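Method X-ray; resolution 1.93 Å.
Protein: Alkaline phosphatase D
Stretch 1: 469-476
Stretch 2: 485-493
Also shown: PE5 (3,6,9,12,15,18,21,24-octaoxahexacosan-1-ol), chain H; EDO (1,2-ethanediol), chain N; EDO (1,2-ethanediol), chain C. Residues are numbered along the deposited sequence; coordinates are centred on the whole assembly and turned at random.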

# COMPACT_ATOMS: atom_id res chain seq x y z
N ILE A 469 2.91 -13.54 -15.70
CA ILE A 469 1.91 -13.39 -14.65
C ILE A 469 0.67 -14.26 -14.97
O ILE A 469 0.36 -14.47 -16.14
N SER A 470 0.02 -14.81 -13.95
CA SER A 470 -1.24 -15.56 -14.12
C SER A 470 -2.15 -15.27 -12.95
O SER A 470 -1.69 -14.86 -11.88
N THR A 471 -3.43 -15.49 -13.16
CA THR A 471 -4.39 -15.44 -12.08
C THR A 471 -4.33 -16.80 -11.36
O THR A 471 -4.72 -17.83 -11.91
N ARG A 472 -3.75 -16.80 -10.16
CA ARG A 472 -3.65 -18.02 -9.34
C ARG A 472 -5.04 -18.48 -8.92
O ARG A 472 -5.33 -19.67 -8.84
N ALA A 473 -5.88 -17.52 -8.61
CA ALA A 473 -7.17 -17.82 -8.10
C ALA A 473 -7.99 -16.58 -8.14
O ALA A 473 -7.47 -15.45 -8.09
N SER A 474 -9.29 -16.81 -8.24
CA SER A 474 -10.27 -15.76 -8.29
C SER A 474 -11.42 -16.10 -7.35
O SER A 474 -11.89 -17.26 -7.32
N PHE A 475 -11.87 -15.10 -6.59
CA PHE A 475 -12.95 -15.27 -5.61
C PHE A 475 -13.98 -14.23 -5.86
O PHE A 475 -13.66 -13.09 -6.23
N VAL A 476 -15.25 -14.60 -5.69
CA VAL A 476 -16.32 -13.65 -5.72
C VAL A 476 -17.09 -13.64 -4.39
O VAL A 476 -17.26 -14.67 -3.77
N ARG A 485 -16.65 -17.32 -2.84
CA ARG A 485 -16.71 -18.47 -3.75
C ARG A 485 -15.54 -18.45 -4.71
O ARG A 485 -15.32 -17.45 -5.36
N LYS A 486 -14.81 -19.55 -4.78
CA LYS A 486 -13.65 -19.66 -5.65
C LYS A 486 -14.15 -19.96 -7.06
O LYS A 486 -14.75 -21.00 -7.27
N VAL A 487 -13.92 -19.04 -8.00
CA VAL A 487 -14.42 -19.18 -9.37
C VAL A 487 -13.32 -19.54 -10.35
O VAL A 487 -13.59 -19.79 -11.54
N SER A 488 -12.09 -19.58 -9.87
CA SER A 488 -10.96 -19.93 -10.71
C SER A 488 -9.79 -20.38 -9.86
O SER A 488 -9.58 -19.86 -8.77
N SER A 489 -8.98 -21.29 -10.38
CA SER A 489 -7.78 -21.73 -9.71
C SER A 489 -6.85 -22.39 -10.71
O SER A 489 -7.28 -23.28 -11.44
N THR A 490 -5.59 -21.93 -10.76
CA THR A 490 -4.62 -22.38 -11.76
C THR A 490 -3.26 -22.57 -11.12
O THR A 490 -2.81 -21.74 -10.33
N THR A 491 -2.59 -23.65 -11.47
CA THR A 491 -1.27 -23.92 -10.98
C THR A 491 -0.28 -23.03 -11.74
O THR A 491 -0.48 -22.75 -12.93
N ILE A 492 0.76 -22.56 -11.06
CA ILE A 492 1.69 -21.60 -11.63
C ILE A 492 2.89 -22.35 -12.18
O ILE A 492 3.61 -23.02 -11.46
N GLN A 493 3.10 -22.21 -13.47
CA GLN A 493 4.23 -22.84 -14.13
C GLN A 493 5.55 -22.22 -13.71
O GLN A 493 5.74 -20.99 -13.77

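The two stretches run antiparallel as neighbouring strands, and the backbone sets the frame into which the side chains must fit. At the far end Val476 and Arg485 exchange a pair of hydrogen bonds, Val476 N to Arg485 O and Arg485 N to Val476 O, both 2.9 Å. After the Phe475-Lys486 pair, between Phe475 and Ser474, the register slips by one residue: Ser474 O accepts from Val487 N at 2.8 Å and only weakly from Ser488 N at 3.5 Å. This is a beta bulge, and Val487, with phi/psi of -106/-5, is the residue it turns sideways.

Along each ladder of paired residues the side chains alternate between faces, and with Val487 standing sideways as the extra residue the two faces stay matched across the bulge. Ser474, Val476, Arg485 and Ser488 share one face; Ala473, Phe475, Lys486 and Ser489 share the other. On the first, Ser474 (chi1 t) and Ser488 (chi1 t) are small enough for their CB atoms to sit 3.6 Å apart. The sideways Val487, chi1 m, sends CG2 back to this face, where it lies 3.3 Å from Ser474 OG and 4.0 Å from CG2 of Val476 (chi1 t). The bulge thus brings an extra apolar group to this side. A bound PE5 chain continues the packing, its C7 3.3 Å from Val487 CG2 and its C9 3.4 Å from Ser474 OG; that hydroxyl finds its hydrogen bond elsewhere in the structure.

On the other face Phe475 adopts chi1 m with chi2 at 89°, which swings the ring toward the partner strand. Lys486, t at chi1 and chi2, then runs alongside and bends at chi3 (-103°, between wells), leaving its CE 3.6 Å from Phe475 CZ. The aliphatic stem of the lysine does the packing, a common use of a long charged side chain. Ala473, opposite Ser489, adds only a methyl to this face.

Arg472 gives the clearest lesson in conformation. Its CA-to-CB bond points away from stretch 2, yet chi1 t, chi2 p and chi3 t carry the guanidinium back across, and no other residue has more of its area covered by the opposite stretch. On the way, CD passes 3.9 Å from Ile492 CG1. NH1 then donates to Ser489 OG at 3.1 Å, with that hydroxyl near the guanidinium plane, while Thr490 O lies over one face. Ser489, chi1 t, places OG within reach of Arg472 NH1, and its OG also makes a weak 3.4 Å hydrogen bond to O1 of the chain C ethanediol.

Beyond the paired strands, Ile492 points sideways, but chi1 m and chi2 m bring CD1 to within 3.8 Å of Ser470 CB. Its backbone is clasped by the chain N ethanediol: Ile492 N donates to O2 at 2.8 Å, and O1 donates to Ile492 O at 2.6 Å. Ser470 (chi1 m) reaches stretch 2 through a water as well, with a weak 3.4 Å hydrogen bond between Ser470 OG and the water, which donates to Thr491 O and accepts from Gln493 N, both at 3.2 Å.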

# COMPACT_ATOMS: atom_id res chain seq x y z
CB ILE A 469 1.51 -11.93 -14.46
CG1 ILE A 469 0.87 -11.71 -13.08
CG2 ILE A 469 0.59 -11.45 -15.58
CD1 ILE A 469 0.97 -10.28 -12.59
CB SER A 470 -1.00 -17.07 -14.11
OG SER A 470 0.21 -17.42 -14.72
CB THR A 471 -5.77 -15.09 -12.61
OG1 THR A 471 -5.71 -13.80 -13.24
CG2 THR A 471 -6.82 -15.06 -11.49
CB ARG A 472 -2.80 -17.78 -8.06
CG ARG A 472 -2.81 -18.96 -7.08
CD ARG A 472 -2.13 -20.12 -7.69
NE ARG A 472 -2.09 -21.34 -6.90
CZ ARG A 472 -3.11 -22.18 -6.73
NH1 ARG A 472 -4.32 -21.93 -7.24
NH2 ARG A 472 -2.93 -23.29 -6.04
CB ALA A 473 -7.08 -18.38 -6.67
CB SER A 474 -10.76 -15.58 -9.73
OG SER A 474 -11.80 -14.60 -9.80
CB PHE A 475 -12.42 -15.17 -4.16
CG PHE A 475 -11.50 -16.30 -3.79
CD1 PHE A 475 -10.14 -16.21 -4.02
CD2 PHE A 475 -11.99 -17.44 -3.21
CE1 PHE A 475 -9.30 -17.25 -3.70
CE2 PHE A 475 -11.15 -18.47 -2.86
CZ PHE A 475 -9.81 -18.39 -3.13
CB VAL A 476 -17.29 -13.99 -6.87
CG1 VAL A 476 -18.52 -13.13 -6.79
CG2 VAL A 476 -16.61 -13.78 -8.20
CB ARG A 485 -18.00 -18.39 -4.57
CG ARG A 485 -19.25 -18.72 -3.80
CD ARG A 485 -20.39 -19.05 -4.77
NE ARG A 485 -21.71 -18.69 -4.25
CZ ARG A 485 -22.13 -17.45 -3.99
NH1 ARG A 485 -21.33 -16.40 -4.19
NH2 ARG A 485 -23.35 -17.25 -3.51
CB LYS A 486 -12.74 -20.79 -5.18
CG LYS A 486 -11.37 -20.76 -5.82
CD LYS A 486 -10.55 -21.99 -5.48
CE LYS A 486 -9.54 -21.68 -4.44
NZ LYS A 486 -8.76 -22.88 -4.06
CB VAL A 487 -15.22 -17.93 -9.81
CG1 VAL A 487 -16.49 -17.78 -8.93
CG2 VAL A 487 -14.35 -16.65 -9.78
CB SER A 488 -10.56 -18.71 -11.56
OG SER A 488 -9.59 -19.09 -12.50
CB SER A 489 -8.13 -22.71 -8.60
OG SER A 489 -6.99 -23.32 -8.04
CB THR A 490 -4.47 -21.37 -12.90
OG1 THR A 490 -5.77 -21.09 -13.44
CG2 THR A 490 -3.55 -21.87 -13.99
CB THR A 491 -0.93 -25.40 -11.10
OG1 THR A 491 -0.98 -25.77 -12.47
CG2 THR A 491 -1.94 -26.24 -10.37
CB ILE A 492 2.14 -20.52 -10.58
CG1 ILE A 492 0.92 -19.79 -10.03
CG2 ILE A 492 3.13 -19.51 -11.20
CD1 ILE A 492 0.06 -19.06 -11.07
CB GLN A 493 4.08 -22.69 -15.65
CG GLN A 493 4.04 -24.00 -16.35
CD GLN A 493 3.71 -23.86 -17.81
OE1 GLN A 493 2.59 -23.52 -18.19
NE2 GLN A 493 4.71 -24.09 -18.65
C48 PE5 H . -11.45 -10.58 -14.52
C50 PE5 H . -12.69 -10.50 -15.39
O1 PE5 H . -13.86 -10.43 -14.56
C1 PE5 H . -14.88 -9.53 -14.99
C2 PE5 H . -15.89 -9.25 -13.88
O2 PE5 H . -17.00 -10.15 -13.97
C3 PE5 H . -17.77 -10.36 -12.79
C4 PE5 H . -18.69 -11.56 -13.02
O3 PE5 H . -18.29 -12.71 -12.26
C5 PE5 H . -17.83 -13.77 -13.10
C6 PE5 H . -17.40 -15.01 -12.35
O4 PE5 H . -16.47 -15.74 -13.16
C7 PE5 H . -15.11 -15.48 -12.81
C8 PE5 H . -14.12 -15.95 -13.84
O5 PE5 H . -12.97 -15.09 -13.81
C9 PE5 H . -11.91 -15.67 -13.06
C1 EDO N . 3.26 -24.08 -8.69
O1 EDO N . 3.90 -24.90 -9.69
C2 EDO N . 1.83 -24.50 -8.35
O2 EDO N . 0.96 -23.37 -8.38
C1 EDO C . -8.68 -25.52 -5.02
O1 EDO C . -7.64 -25.92 -5.91
C2 EDO C . -9.53 -26.69 -4.56
O2 EDO C . -10.76 -26.18 -4.01
O HOH W 1 0.75 -20.76 -15.18